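Local coordinates for protein putative pyrazinamidase/nicotinamidase (Streptococcus mutans, PDB 3S2S) that probably hydrolyses the amide of nicotinamide or pyrazinamide, as a zinc-carrying member of the isochorismatase family, at residues A[46-49]-A[54-57]; A[96-99]-A[104-107]; A[166-171]-A[197-202]; A[66-71]-A[117-122]. One frame throughout, in Å; residues are numbered along the deposited sequence.

Contact 1 of 4, residues A[46-49]-A[54-57]; sequences YDFV and KLTA. With CAD (cacodylic acid), chain F.
Asp47 and Phe48, on the short helix 46-49 of this isochorismatase-family domain, are met by loop 54-57, which folds back along the helix after only four intervening residues. The tight part is a run of bonds from loop amides. Lys54 N donates to Asp47 OD1 from above the carboxylate plane, Leu55 N donates to Asp47 O at 2.9 Å, and Ala57 N reaches Phe48 O at the same distance along an almost straight N-H line (177°), although it comes from above the carbonyl plane. Thr56 lies between the last two, its OG1 engaged with Ala50 O and Gly58 N. Towards solvent the packing thins out. The lysine chain runs on extended and exposed, and its NZ meets Asp47 only through a water, which donates to Asp47 OD2 at 2.6 Å; the same oxygen is also held by Asn106 N, so the buried carboxylate is fixed at both ends. On the ligand side, with CG beside the backbone N (chi1 -72°), the Phe48 ring reaches the cacodylate pocket. Leu55 runs alongside, CD2 3.9 Å from Phe48 CE1, while methyl C1 of cacodylic acid sits 3.3 Å above the centre of one face of the Phe48 ring.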
loop_
_atom_site.group_PDB
_atom_site.type_symbol
_atom_site.label_atom_id
_atom_site.label_comp_id
_atom_site.label_asym_id
_atom_site.label_seq_id
_atom_site.Cartn_x
_atom_site.Cartn_y
_atom_site.Cartn_z
ATOM N N TYR A 46 4.404 -29.454 2.749
ATOM C CA TYR A 46 4.123 -30.747 2.132
ATOM C C TYR A 46 3.405 -30.655 0.791
ATOM O O TYR A 46 3.785 -31.331 -0.171
ATOM C CB TYR A 46 3.364 -31.645 3.106
ATOM C CG TYR A 46 4.301 -32.522 3.910
ATOM C CD1 TYR A 46 5.147 -31.976 4.878
ATOM C CD2 TYR A 46 4.340 -33.892 3.698
ATOM C CE1 TYR A 46 6.018 -32.771 5.605
ATOM C CE2 TYR A 46 5.212 -34.704 4.426
ATOM C CZ TYR A 46 6.040 -34.145 5.379
ATOM O OH TYR A 46 6.899 -34.964 6.097
ATOM N N ASP A 47 2.370 -29.824 0.695
ATOM C CA ASP A 47 1.655 -29.739 -0.585
ATOM C C ASP A 47 2.489 -29.228 -1.755
ATOM O O ASP A 47 2.196 -29.543 -2.913
ATOM C CB ASP A 47 0.366 -28.920 -0.464
ATOM C CG ASP A 47 -0.809 -29.760 0.005
ATOM O OD1 ASP A 47 -0.759 -31.007 -0.160
ATOM O OD2 ASP A 47 -1.762 -29.179 0.545
ATOM N N PHE A 48 3.539 -28.464 -1.465
ATOM C CA PHE A 48 4.401 -27.947 -2.525
ATOM C C PHE A 48 5.662 -28.766 -2.779
ATOM O O PHE A 48 6.356 -28.528 -3.768
ATOM C CB PHE A 48 4.803 -26.504 -2.230
ATOM C CG PHE A 48 3.679 -25.528 -2.413
ATOM C CD1 PHE A 48 3.112 -25.336 -3.662
ATOM C CD2 PHE A 48 3.184 -24.808 -1.338
ATOM C CE1 PHE A 48 2.063 -24.422 -3.839
ATOM C CE2 PHE A 48 2.141 -23.895 -1.509
ATOM C CZ PHE A 48 1.586 -23.715 -2.764
ATOM N N VAL A 49 5.956 -29.708 -1.891
ATOM C CA VAL A 49 7.254 -30.375 -1.901
ATOM C C VAL A 49 7.152 -31.905 -1.930
ATOM O O VAL A 49 7.894 -32.561 -2.663
ATOM C CB VAL A 49 8.107 -29.940 -0.695
ATOM C CG1 VAL A 49 9.526 -30.553 -0.766
ATOM C CG2 VAL A 49 8.170 -28.389 -0.625
ATOM N N LYS A 54 -0.401 -31.882 -2.932
ATOM C CA LYS A 54 -1.450 -31.513 -3.887
ATOM C C LYS A 54 -1.020 -30.608 -5.049
ATOM O O LYS A 54 -1.657 -30.593 -6.101
ATOM C CB LYS A 54 -2.637 -30.899 -3.144
ATOM C CG LYS A 54 -3.263 -31.837 -2.128
ATOM C CD LYS A 54 -4.404 -31.160 -1.399
ATOM C CE LYS A 54 -4.848 -31.980 -0.208
ATOM N NZ LYS A 54 -5.874 -31.259 0.575
ATOM N N LEU A 55 0.052 -29.848 -4.870
ATOM C CA LEU A 55 0.546 -28.995 -5.943
ATOM C C LEU A 55 2.054 -29.060 -5.918
ATOM O O LEU A 55 2.749 -28.037 -5.957
ATOM C CB LEU A 55 0.078 -27.550 -5.738
ATOM C CG LEU A 55 0.106 -26.648 -6.969
ATOM C CD1 LEU A 55 -0.666 -27.278 -8.127
ATOM C CD2 LEU A 55 -0.467 -25.288 -6.621
ATOM N N THR A 56 2.566 -30.282 -5.851
ATOM C CA THR A 56 3.973 -30.462 -5.547
ATOM C C THR A 56 4.900 -30.193 -6.731
ATOM O O THR A 56 4.601 -30.565 -7.866
ATOM C CB THR A 56 4.246 -31.878 -4.995
ATOM O OG1 THR A 56 5.640 -31.986 -4.686
ATOM C CG2 THR A 56 3.846 -32.947 -6.018
ATOM N N ALA A 57 6.019 -29.538 -6.442
ATOM C CA ALA A 57 7.108 -29.351 -7.390
ATOM C C ALA A 57 8.009 -30.588 -7.444
ATOM O O ALA A 57 8.863 -30.696 -8.317
ATOM C CB ALA A 57 7.923 -28.121 -7.012
HETATM AS AS CAD F . 3.992 -20.572 -4.870
HETATM C C1 CAD F . 4.320 -21.842 -3.429
HETATM C C2 CAD F . 2.362 -21.050 -5.886
HETATM O O1 CAD F . 5.309 -20.286 -5.797
HETATM O O HOH W 1 -4.108 -29.174 1.744
#

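Contact 2 of 4, residues A[96-99]-A[104-107]; sequences HPET and PHNI. With ZN (zinc ion), chain E.
Glu98 and His105 stand on two backbones of different shape: a helix-like turn in 96-99, closed by the Thr99 N to His96 O bond, and an extended chain at His105. The glutamate, stretched from CB to its carboxylate, binds the zinc ion through OE1 at 2.1 Å. His105 arrives at about a right angle to it and binds the same ion through NE2 at 2.2 Å; a chi1 of 60°, with CG between the backbone N and the carbonyl carbon, swings the ring to the ion. Carboxylate and imidazole are nearly coplanar, 17° apart, and OE1 of Glu98 lies at the ring edge, 2.9 Å from His105 CE1. The other ring nitrogen, ND1, is hydrogen-bonded to Pro103 O, which helps fix the ring's rotation. Glu98 OE2 stays 3.3 Å from the zinc and probably accepts a hydrogen bond from a zinc-bound water. Asp87, His89 and a second water complete the six ligands, and Tyr179 of the second subunit packs against Glu98. Because Glu98 OE1 and His105 NE2 both bind the zinc, their closeness reflects shared coordination and not a hydrogen bond; one water may give way to substrate, as in related nicotinamidases, whose substrate's pyridine nitrogen binds the metal.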
loop_
_atom_site.group_PDB
_atom_site.type_symbol
_atom_site.label_atom_id
_atom_site.label_comp_id
_atom_site.label_asym_id
_atom_site.label_seq_id
_atom_site.Cartn_x
_atom_site.Cartn_y
_atom_site.Cartn_z
ATOM N N HIS A 96 -11.809 -16.056 -4.469
ATOM C CA HIS A 96 -10.372 -16.015 -4.738
ATOM C C HIS A 96 -10.096 -16.438 -6.185
ATOM O O HIS A 96 -10.435 -17.556 -6.575
ATOM C CB HIS A 96 -9.668 -16.968 -3.786
ATOM C CG HIS A 96 -8.196 -16.713 -3.656
ATOM N ND1 HIS A 96 -7.443 -16.170 -4.677
ATOM C CD2 HIS A 96 -7.341 -16.920 -2.625
ATOM C CE1 HIS A 96 -6.189 -16.048 -4.277
ATOM N NE2 HIS A 96 -6.101 -16.491 -3.035
ATOM N N PRO A 97 -9.478 -15.552 -6.985
ATOM C CA PRO A 97 -9.188 -15.839 -8.402
ATOM C C PRO A 97 -8.361 -17.100 -8.568
ATOM O O PRO A 97 -8.425 -17.759 -9.599
ATOM C CB PRO A 97 -8.355 -14.625 -8.846
ATOM C CG PRO A 97 -8.745 -13.537 -7.921
ATOM C CD PRO A 97 -9.119 -14.168 -6.615
ATOM N N GLU A 98 -7.592 -17.428 -7.541
ATOM C CA GLU A 98 -6.653 -18.524 -7.616
ATOM C C GLU A 98 -7.392 -19.858 -7.642
ATOM O O GLU A 98 -6.876 -20.861 -8.141
ATOM C CB GLU A 98 -5.707 -18.447 -6.416
ATOM C CG GLU A 98 -4.420 -19.234 -6.571
ATOM C CD GLU A 98 -3.632 -19.261 -5.298
ATOM O OE1 GLU A 98 -3.286 -20.368 -4.849
ATOM O OE2 GLU A 98 -3.375 -18.181 -4.729
ATOM N N THR A 99 -8.615 -19.861 -7.117
ATOM C CA THR A 99 -9.393 -21.083 -7.014
ATOM C C THR A 99 -9.653 -21.713 -8.372
ATOM O O THR A 99 -9.755 -22.937 -8.480
ATOM C CB THR A 99 -10.724 -20.833 -6.303
ATOM O OG1 THR A 99 -10.457 -20.367 -4.975
ATOM C CG2 THR A 99 -11.532 -22.124 -6.237
ATOM N N PRO A 104 -6.963 -27.449 -5.244
ATOM C CA PRO A 104 -6.852 -27.096 -3.828
ATOM C C PRO A 104 -5.481 -27.484 -3.301
ATOM O O PRO A 104 -4.975 -28.554 -3.647
ATOM C CB PRO A 104 -7.918 -27.969 -3.166
ATOM C CG PRO A 104 -8.886 -28.271 -4.254
ATOM C CD PRO A 104 -8.076 -28.377 -5.502
ATOM N N HIS A 105 -4.884 -26.623 -2.488
ATOM C CA HIS A 105 -3.548 -26.872 -1.957
ATOM C C HIS A 105 -3.391 -26.040 -0.700
ATOM O O HIS A 105 -4.010 -24.974 -0.586
ATOM C CB HIS A 105 -2.489 -26.482 -2.982
ATOM C CG HIS A 105 -2.534 -25.039 -3.373
ATOM N ND1 HIS A 105 -3.346 -24.569 -4.381
ATOM C CD2 HIS A 105 -1.863 -23.965 -2.896
ATOM C CE1 HIS A 105 -3.179 -23.263 -4.503
ATOM N NE2 HIS A 105 -2.288 -22.870 -3.609
ATOM N N ASN A 106 -2.577 -26.517 0.245
ATOM C CA ASN A 106 -2.354 -25.800 1.508
ATOM C C ASN A 106 -3.656 -25.370 2.168
ATOM O O ASN A 106 -3.800 -24.237 2.645
ATOM C CB ASN A 106 -1.418 -24.585 1.327
ATOM C CG ASN A 106 0.053 -24.948 1.528
ATOM O OD1 ASN A 106 0.475 -26.067 1.242
ATOM N ND2 ASN A 106 0.841 -23.989 2.025
ATOM N N ILE A 107 -4.607 -26.295 2.214
ATOM C CA ILE A 107 -5.885 -25.990 2.838
ATOM C C ILE A 107 -5.729 -25.863 4.349
ATOM O O ILE A 107 -5.105 -26.712 4.996
ATOM C CB ILE A 107 -6.920 -27.092 2.518
ATOM C CG1 ILE A 107 -7.122 -27.212 1.003
ATOM C CG2 ILE A 107 -8.226 -26.810 3.226
ATOM C CD1 ILE A 107 -7.483 -25.875 0.309
HETATM ZN ZN ZN E . -1.954 -20.726 -3.285
HETATM O O HOH W 2 -1.395 -18.558 -3.024
HETATM O O HOH W 3 -0.252 -20.792 -4.584
#

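Contact 3 of 4, residues A[166-171]-A[197-202]; sequences LTDICV and QENHQF. With CAD (cacodylic acid), chain F.
Thr167 OG1 and His200 ND1 make the shortest polar bond between these two helix starts, 2.7 Å, and either may be the donor. The hydroxyl lies in the plane of the imidazole, at its edge, while the threonine methyl CG2 stays close to the same ring nitrogen. One residue on, Asp168 CG stands between its backbone N and carbonyl carbon (chi1 58°), which carries the carboxylate to Asn199: OD2 rests 3.3 Å from Asn199 CB and takes only a weak bond from Asn199 ND2. A water bridges the same pair, donating to Asp168 OD2 and accepting from Asn199 ND2, and the stronger partner of the carboxylate, Ser194 OG, holds OD1. The planes of the two groups are 53° apart, so they do not stack. Ala203 backs both Thr167 and Asp168, and Phe202 of the second subunit packs on Asp168 and Asn199.

Behind this anchorage the helix start has an unusual form. Leu166 O accepts from Ile169 N and from Val171 N on opposite faces of its plane, the second bond spanning a wide pi-type turn. Within this turn Cys170 N points to O1 of cacodylic acid (2.7 Å), which Leu166 N, after a cis peptide, also grips at 2.7 Å. With Cys170 SG 2.3 Å from the arsenic, two backbone amides on one oxygen form what is probably the oxyanion hole of a cysteine hydrolase.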
loop_
_atom_site.group_PDB
_atom_site.type_symbol
_atom_site.label_atom_id
_atom_site.label_comp_id
_atom_site.label_asym_id
_atom_site.label_seq_id
_atom_site.Cartn_x
_atom_site.Cartn_y
_atom_site.Cartn_z
ATOM N N LEU A 166 7.670 -21.347 -5.105
ATOM C CA LEU A 166 8.472 -21.765 -6.244
ATOM C C LEU A 166 9.227 -20.510 -6.685
ATOM O O LEU A 166 8.720 -19.378 -6.540
ATOM C CB LEU A 166 7.574 -22.218 -7.395
ATOM C CG LEU A 166 6.723 -23.483 -7.247
ATOM C CD1 LEU A 166 6.050 -23.768 -8.586
ATOM C CD2 LEU A 166 7.583 -24.636 -6.838
ATOM N N THR A 167 10.414 -20.695 -7.238
ATOM C CA THR A 167 11.280 -19.563 -7.574
ATOM C C THR A 167 10.563 -18.522 -8.434
ATOM O O THR A 167 10.704 -17.308 -8.200
ATOM C CB THR A 167 12.519 -20.059 -8.341
ATOM O OG1 THR A 167 12.973 -21.281 -7.748
ATOM C CG2 THR A 167 13.634 -19.037 -8.274
ATOM N N ASP A 168 9.805 -18.999 -9.423
ATOM C CA ASP A 168 9.181 -18.131 -10.421
ATOM C C ASP A 168 7.772 -17.658 -10.071
ATOM O O ASP A 168 7.175 -16.911 -10.848
ATOM C CB ASP A 168 9.154 -18.838 -11.791
ATOM C CG ASP A 168 8.413 -20.161 -11.739
ATOM O OD1 ASP A 168 8.773 -21.001 -10.889
ATOM O OD2 ASP A 168 7.458 -20.358 -12.527
ATOM N N ILE A 169 7.225 -18.076 -8.922
ATOM C CA ILE A 169 5.903 -17.597 -8.527
ATOM C C ILE A 169 5.998 -16.933 -7.141
ATOM O O ILE A 169 6.188 -15.711 -7.053
ATOM C CB ILE A 169 4.838 -18.709 -8.588
ATOM C CG1 ILE A 169 4.806 -19.283 -10.010
ATOM C CG2 ILE A 169 3.467 -18.164 -8.187
ATOM C CD1 ILE A 169 3.930 -20.527 -10.150
ATOM N N CYS A 170 5.901 -17.699 -6.057
ATOM C CA CYS A 170 5.906 -17.040 -4.737
ATOM C C CYS A 170 7.198 -16.314 -4.368
ATOM O O CYS A 170 7.174 -15.234 -3.754
ATOM C CB CYS A 170 5.462 -17.997 -3.615
ATOM S SG CYS A 170 3.729 -18.536 -3.892
ATOM N N VAL A 171 8.335 -16.887 -4.741
ATOM C CA VAL A 171 9.592 -16.225 -4.462
ATOM C C VAL A 171 9.684 -14.970 -5.318
ATOM O O VAL A 171 9.987 -13.896 -4.808
ATOM C CB VAL A 171 10.767 -17.170 -4.734
ATOM C CG1 VAL A 171 12.079 -16.440 -4.547
ATOM C CG2 VAL A 171 10.680 -18.410 -3.791
ATOM N N GLN A 197 12.412 -26.005 -14.470
ATOM C CA GLN A 197 13.765 -25.497 -14.350
ATOM C C GLN A 197 13.984 -24.299 -15.290
ATOM O O GLN A 197 14.775 -23.401 -14.988
ATOM C CB GLN A 197 14.769 -26.612 -14.652
ATOM C CG GLN A 197 16.225 -26.196 -14.552
ATOM N N GLU A 198 13.292 -24.289 -16.428
ATOM C CA GLU A 198 13.343 -23.122 -17.312
ATOM C C GLU A 198 12.872 -21.899 -16.549
ATOM O O GLU A 198 13.471 -20.829 -16.647
ATOM C CB GLU A 198 12.468 -23.306 -18.559
ATOM C CG GLU A 198 13.027 -24.278 -19.572
ATOM C CD GLU A 198 12.712 -25.718 -19.229
ATOM O OE1 GLU A 198 11.779 -25.949 -18.435
ATOM O OE2 GLU A 198 13.397 -26.614 -19.751
ATOM N N ASN A 199 11.782 -22.051 -15.805
ATOM C CA ASN A 199 11.202 -20.904 -15.128
ATOM C C ASN A 199 12.060 -20.496 -13.939
ATOM O O ASN A 199 12.119 -19.318 -13.585
ATOM C CB ASN A 199 9.748 -21.177 -14.698
ATOM C CG ASN A 199 8.809 -21.317 -15.883
ATOM O OD1 ASN A 199 9.210 -21.096 -17.035
ATOM N ND2 ASN A 199 7.552 -21.670 -15.619
ATOM N N HIS A 200 12.706 -21.482 -13.326
ATOM C CA HIS A 200 13.623 -21.257 -12.216
ATOM C C HIS A 200 14.766 -20.359 -12.678
ATOM O O HIS A 200 15.110 -19.380 -12.006
ATOM C CB HIS A 200 14.128 -22.616 -11.713
ATOM C CG HIS A 200 15.214 -22.554 -10.678
ATOM N ND1 HIS A 200 14.980 -22.214 -9.359
ATOM C CD2 HIS A 200 16.527 -22.872 -10.754
ATOM C CE1 HIS A 200 16.112 -22.301 -8.680
ATOM N NE2 HIS A 200 17.063 -22.716 -9.503
ATOM N N GLN A 201 15.333 -20.669 -13.844
ATOM C CA GLN A 201 16.426 -19.858 -14.374
ATOM C C GLN A 201 15.965 -18.465 -14.786
ATOM O O GLN A 201 16.666 -17.462 -14.530
ATOM C CB GLN A 201 17.098 -20.544 -15.569
ATOM C CG GLN A 201 18.457 -19.942 -15.892
ATOM C CD GLN A 201 19.408 -20.024 -14.703
ATOM O OE1 GLN A 201 19.640 -21.105 -14.152
ATOM N NE2 GLN A 201 19.948 -18.877 -14.291
ATOM N N PHE A 202 14.797 -18.392 -15.419
ATOM C CA PHE A 202 14.223 -17.095 -15.750
ATOM C C PHE A 202 14.143 -16.262 -14.480
ATOM O O PHE A 202 14.512 -15.093 -14.475
ATOM C CB PHE A 202 12.819 -17.220 -16.326
ATOM C CG PHE A 202 12.086 -15.908 -16.377
ATOM C CD1 PHE A 202 12.129 -15.119 -17.516
ATOM C CD2 PHE A 202 11.376 -15.450 -15.270
ATOM C CE1 PHE A 202 11.471 -13.888 -17.568
ATOM C CE2 PHE A 202 10.722 -14.212 -15.298
ATOM C CZ PHE A 202 10.764 -13.433 -16.455
HETATM AS AS CAD F . 3.992 -20.572 -4.870
HETATM C C1 CAD F . 4.320 -21.842 -3.429
HETATM C C2 CAD F . 2.362 -21.050 -5.886
HETATM O O1 CAD F . 5.309 -20.286 -5.797
HETATM O O HOH W 4 6.123 -22.712 -13.082
#

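Contact 4 of 4, residues A[66-71]-A[117-122]; sequences KAIAQV and GALADF
Ala69 and Ala118 meet methyl to methyl, with CB atoms 3.7 Å apart, in a small apolar contact between two helices, Ala118 being on its exposed side. Ala69 CB also rests 4.0 Å from Leu119 N, so the alanine lies against backbone as well as side chain. Beside it Leu119 spreads its two methyls over the other helix: CD2 is 4.1 Å from Ile68 CD1 and equally far from Ile68 CG2, while CD1 packs on the backbone, 4.1 Å from both Ile68 O and Ala69 CA. The side chains of Ile68 and Leu119 cross at about a right angle. Leu119 gets there with chi1 at -146°, away from a staggered value, whereas Ile68 holds CG1 and CD1 in one extended line.

With alanine at 69, the CA atoms of Ala69 and Leu119 come as near as 5.0 Å. In the alpha/beta fold of the family, helices 65-77 and 119-125 pack side by side against the parallel sheet, and the same two side chains continue inwards to it: Ile68 to Thr163 of strand 159-165 and Leu119 to Phe84 of strand 81-87. Tyr44 touches both of them from a loop. Within 117-122, Ala120 N bonds to Gly117 O at 3.1 Å, and Phe122 N bonds to Ala118 O. Phe122, one turn after Ala118, lies on Thr72 and Gln73 of the first helix and stacks its ring on that of His126.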
loop_
_atom_site.group_PDB
_atom_site.type_symbol
_atom_site.label_atom_id
_atom_site.label_comp_id
_atom_site.label_asym_id
_atom_site.label_seq_id
_atom_site.Cartn_x
_atom_site.Cartn_y
_atom_site.Cartn_z
ATOM N N LYS A 66 17.621 -30.107 2.826
ATOM C CA LYS A 66 18.697 -29.944 3.803
ATOM C C LYS A 66 19.255 -28.524 3.769
ATOM O O LYS A 66 19.481 -27.910 4.811
ATOM C CB LYS A 66 19.821 -30.946 3.526
ATOM C CG LYS A 66 19.314 -32.346 3.241
ATOM C CD LYS A 66 19.718 -33.337 4.319
ATOM C CE LYS A 66 21.203 -33.667 4.252
ATOM N NZ LYS A 66 21.574 -34.788 5.167
ATOM N N ALA A 67 19.460 -27.992 2.567
ATOM C CA ALA A 67 20.041 -26.663 2.420
ATOM C C ALA A 67 19.142 -25.584 3.030
ATOM O O ALA A 67 19.626 -24.669 3.693
ATOM C CB ALA A 67 20.286 -26.337 0.948
ATOM N N ILE A 68 17.842 -25.667 2.768
ATOM C CA ILE A 68 16.964 -24.608 3.245
ATOM C C ILE A 68 16.900 -24.675 4.774
ATOM O O ILE A 68 16.857 -23.650 5.437
ATOM C CB ILE A 68 15.548 -24.637 2.577
ATOM C CG1 ILE A 68 14.778 -23.350 2.895
ATOM C CG2 ILE A 68 14.749 -25.873 3.020
ATOM C CD1 ILE A 68 13.465 -23.250 2.127
ATOM N N ALA A 69 16.934 -25.880 5.346
ATOM C CA ALA A 69 16.979 -25.968 6.807
ATOM C C ALA A 69 18.276 -25.375 7.360
ATOM O O ALA A 69 18.270 -24.622 8.340
ATOM C CB ALA A 69 16.788 -27.422 7.288
ATOM N N GLN A 70 19.393 -25.708 6.732
ATOM C CA GLN A 70 20.679 -25.235 7.223
ATOM C C GLN A 70 20.817 -23.728 7.131
ATOM O O GLN A 70 21.331 -23.093 8.051
ATOM C CB GLN A 70 21.826 -25.934 6.496
ATOM C CG GLN A 70 21.970 -27.368 6.926
ATOM C CD GLN A 70 22.920 -28.152 6.048
ATOM O OE1 GLN A 70 23.200 -27.768 4.910
ATOM N NE2 GLN A 70 23.413 -29.265 6.570
ATOM N N VAL A 71 20.342 -23.145 6.035
ATOM C CA VAL A 71 20.489 -21.705 5.882
ATOM C C VAL A 71 19.579 -20.964 6.853
ATOM O O VAL A 71 19.924 -19.896 7.329
ATOM C CB VAL A 71 20.306 -21.223 4.420
ATOM C CG1 VAL A 71 18.876 -21.311 3.999
ATOM C CG2 VAL A 71 20.828 -19.787 4.256
ATOM N N GLY A 117 10.632 -31.447 5.728
ATOM C CA GLY A 117 12.013 -31.602 6.160
ATOM C C GLY A 117 12.329 -31.036 7.538
ATOM O O GLY A 117 11.443 -30.856 8.376
ATOM N N ALA A 118 13.604 -30.751 7.775
ATOM C CA ALA A 118 14.058 -30.325 9.095
ATOM C C ALA A 118 13.579 -28.927 9.461
ATOM O O ALA A 118 13.662 -28.532 10.617
ATOM C CB ALA A 118 15.569 -30.404 9.192
ATOM N N LEU A 119 13.078 -28.185 8.479
ATOM C CA LEU A 119 12.508 -26.872 8.743
ATOM C C LEU A 119 11.346 -27.012 9.728
ATOM O O LEU A 119 11.118 -26.147 10.568
ATOM C CB LEU A 119 12.031 -26.280 7.415
ATOM C CG LEU A 119 12.068 -24.803 7.083
ATOM C CD1 LEU A 119 13.376 -24.100 7.484
ATOM C CD2 LEU A 119 11.777 -24.663 5.585
ATOM N N ALA A 120 10.631 -28.135 9.655
ATOM C CA ALA A 120 9.530 -28.380 10.587
ATOM C C ALA A 120 10.040 -28.456 12.034
ATOM O O ALA A 120 9.411 -27.938 12.944
ATOM C CB ALA A 120 8.783 -29.655 10.220
ATOM N N ASP A 121 11.173 -29.120 12.244
ATOM C CA ASP A 121 11.765 -29.189 13.575
ATOM C C ASP A 121 12.213 -27.806 14.039
ATOM O O ASP A 121 12.000 -27.439 15.200
ATOM C CB ASP A 121 12.947 -30.169 13.602
ATOM N N PHE A 122 12.824 -27.030 13.138
ATOM C CA PHE A 122 13.206 -25.665 13.486
ATOM C C PHE A 122 11.996 -24.879 13.978
ATOM O O PHE A 122 12.044 -24.246 15.037
ATOM C CB PHE A 122 13.869 -24.923 12.317
ATOM C CG PHE A 122 14.247 -23.522 12.654
ATOM C CD1 PHE A 122 15.511 -23.221 13.158
ATOM C CD2 PHE A 122 13.323 -22.492 12.505
ATOM C CE1 PHE A 122 15.851 -21.903 13.493
ATOM C CE2 PHE A 122 13.650 -21.177 12.852
ATOM C CZ PHE A 122 14.914 -20.883 13.339
#

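Overall arrangement
From the N terminus, contact 1 closes first, turning the loop after helix 46-49 back upon it. Helix 65-77 then opens contact 4, a loop shut at 117-122; strand 81-87 and all of contact 2 lie within it. Contact 3 follows in series, joining helices 167-180 and 197-209, and no two contacts cross. In space three gather round the cacodylate and zinc sites, probably the active site. Phe48 CZ of contact 1 lies 3.5 Å from His105 CD2 of contact 2, and Ala57 CB lies 3.5 Å from Leu166 CD2 of contact 3; contacts 1 and 3 share cacodylic acid. Contact 4, about 26 Å from contact 2 between centres, pairs helices on the sheet.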